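Local coordinates for chloramphenicol acetyltransferase (Aliivibrio fischeri, PDB 6PXA), which probably transfers an acetyl group from acetyl-CoA to chloramphenicol, as a trimeric acyltransferase of the hexapeptide-repeat family, and binds taurocholic acid, at residues Leu71-Phe76 with Thr122-Asp127. Residues are numbered along the deposited sequence; the frame is centred on the assembly and turned at random.
Sequences LRIGKF and TIVGND
Arg72 lies alongside Ile123, both side chains leaving the same face of two parallel strands, and the pair illustrates how successive coils of a left-handed beta-helix stack in register. The CD1 methyl of Ile123 rests over one face of the guanidinium, 3.8 Å from Arg72 CZ and displaced toward the rim of the group. Each chain leaves beside its own backbone N, with Arg72 CG and Ile123 CG1 anti to their own carbonyl carbons, a shared choice that lets the two run side by side. Arg72 NE forms a salt bridge with Asp121 OD2, consistent with the guanidinium being held beside this methyl. Between the strands, Thr122 O accepts Arg72 N at 2.8 Å and Val124 N reaches Arg72 O at 2.7 Å, both nearly straight. On the reverse face Thr122 CG2 is crossed by Leu71 CD1 at 3.8 Å, and Val124 lies alongside Ile73, its CB 4.2 Å from Ile73 CG1.

At the turn, Asn126 OD1 accepts the N-H of Lys75 at 2.8 Å, almost linearly at hydrogen (177°) though tilted from the amide's carbonyl plane, and the backbone ladder resumes where Asp127 N reaches Lys75 O. Asp127 OD1 hydrogen-bonds Ser99 OG of the second subunit. Strands 25-27 and 141-142 flank the pair in the parallel sheet, and Phe85 of strand 84-86 packs against Leu71 and Val124 from inside the coil.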
loop_
_atom_site.group_PDB
_atom_site.type_symbol
_atom_site.label_atom_id
_atom_site.label_comp_id
_atom_site.label_asym_id
_atom_site.label_seq_id
_atom_site.Cartn_x
_atom_site.Cartn_y
_atom_site.Cartn_z
ATOM N N LEU B 71 4.105 8.710 20.275
ATOM C CA LEU B 71 4.610 7.491 19.645
ATOM C C LEU B 71 5.816 7.011 20.455
ATOM O O LEU B 71 6.836 7.699 20.529
ATOM C CB LEU B 71 4.986 7.746 18.183
ATOM C CG LEU B 71 5.820 6.626 17.548
ATOM C CD1 LEU B 71 5.022 5.334 17.485
ATOM C CD2 LEU B 71 6.363 7.017 16.177
ATOM N N ARG B 72 5.704 5.836 21.068
ATOM C CA ARG B 72 6.771 5.308 21.906
ATOM C C ARG B 72 7.255 3.989 21.313
ATOM O O ARG B 72 6.457 3.070 21.097
ATOM C CB ARG B 72 6.295 5.122 23.349
ATOM C CG ARG B 72 5.532 6.292 23.919
ATOM C CD ARG B 72 5.386 6.095 25.445
ATOM N NE ARG B 72 4.004 6.182 25.913
ATOM C CZ ARG B 72 3.490 5.414 26.882
ATOM N NH1 ARG B 72 2.223 5.558 27.250
ATOM N NH2 ARG B 72 4.234 4.482 27.469
ATOM N N ILE B 73 8.558 3.904 21.046
ATOM C CA ILE B 73 9.174 2.733 20.429
ATOM C C ILE B 73 10.261 2.218 21.365
ATOM O O ILE B 73 11.004 3.003 21.971
ATOM C CB ILE B 73 9.743 3.071 19.037
ATOM C CG1 ILE B 73 8.604 3.412 18.068
ATOM C CG2 ILE B 73 10.566 1.921 18.506
ATOM C CD1 ILE B 73 9.055 4.087 16.769
ATOM N N GLY B 74 10.305 0.898 21.523
ATOM C CA GLY B 74 11.198 0.264 22.461
ATOM C C GLY B 74 12.604 0.154 21.923
ATOM O O GLY B 74 13.025 0.893 21.030
ATOM N N LYS B 75 13.355 -0.756 22.532
ATOM C CA LYS B 75 14.728 -1.040 22.164
ATOM C C LYS B 75 14.779 -2.188 21.167
ATOM O O LYS B 75 13.906 -3.062 21.154
ATOM C CB LYS B 75 15.545 -1.413 23.397
ATOM C CG LYS B 75 15.537 -0.358 24.493
ATOM C CD LYS B 75 16.107 -0.931 25.776
ATOM C CE LYS B 75 16.121 0.073 26.886
ATOM N NZ LYS B 75 16.761 -0.513 28.117
ATOM N N PHE B 76 15.819 -2.181 20.336
ATOM C CA PHE B 76 16.136 -3.323 19.490
ATOM C C PHE B 76 15.042 -3.596 18.465
ATOM O O PHE B 76 14.776 -4.755 18.117
ATOM C CB PHE B 76 16.393 -4.556 20.345
ATOM C CG PHE B 76 17.658 -4.465 21.156
ATOM C CD1 PHE B 76 18.883 -4.408 20.535
ATOM C CD2 PHE B 76 17.619 -4.407 22.541
ATOM C CE1 PHE B 76 20.062 -4.319 21.279
ATOM C CE2 PHE B 76 18.800 -4.328 23.288
ATOM C CZ PHE B 76 20.013 -4.277 22.653
ATOM N N THR B 122 0.610 5.439 20.630
ATOM C CA THR B 122 1.055 4.279 19.856
ATOM C C THR B 122 2.330 3.761 20.509
ATOM O O THR B 122 3.312 4.500 20.637
ATOM C CB THR B 122 1.289 4.636 18.395
ATOM O OG1 THR B 122 0.041 5.039 17.820
ATOM C CG2 THR B 122 1.790 3.426 17.621
ATOM N N ILE B 123 2.295 2.518 20.974
ATOM C CA ILE B 123 3.410 1.924 21.687
ATOM C C ILE B 123 3.887 0.726 20.891
ATOM O O ILE B 123 3.098 -0.181 20.603
ATOM C CB ILE B 123 3.012 1.503 23.104
ATOM C CG1 ILE B 123 2.408 2.692 23.850
ATOM C CG2 ILE B 123 4.227 0.988 23.844
ATOM C CD1 ILE B 123 1.871 2.356 25.229
ATOM N N VAL B 124 5.175 0.715 20.566
ATOM C CA VAL B 124 5.859 -0.462 20.042
ATOM C C VAL B 124 6.841 -0.948 21.106
ATOM O O VAL B 124 7.701 -0.184 21.572
ATOM C CB VAL B 124 6.558 -0.169 18.709
ATOM C CG1 VAL B 124 7.216 -1.447 18.173
ATOM C CG2 VAL B 124 5.547 0.364 17.691
ATOM N N GLY B 125 6.689 -2.206 21.522
ATOM C CA GLY B 125 7.526 -2.771 22.561
ATOM C C GLY B 125 8.930 -3.047 22.054
ATOM O O GLY B 125 9.341 -2.505 21.027
ATOM N N ASN B 126 9.659 -3.912 22.746
ATOM C CA ASN B 126 11.062 -4.175 22.461
ATOM C C ASN B 126 11.194 -5.384 21.550
ATOM O O ASN B 126 10.362 -6.295 21.578
ATOM C CB ASN B 126 11.834 -4.428 23.757
ATOM C CG ASN B 126 11.645 -3.311 24.750
ATOM O OD1 ASN B 126 12.285 -2.274 24.641
ATOM N ND2 ASN B 126 10.742 -3.504 25.708
ATOM N N ASP B 127 12.255 -5.380 20.745
ATOM C CA ASP B 127 12.572 -6.491 19.861
ATOM C C ASP B 127 11.431 -6.741 18.868
ATOM O O ASP B 127 11.008 -7.876 18.647
ATOM C CB ASP B 127 12.889 -7.752 20.667
ATOM C CG ASP B 127 13.344 -8.910 19.767
ATOM O OD1 ASP B 127 14.142 -8.653 18.841
ATOM O OD2 ASP B 127 12.883 -10.053 19.957
#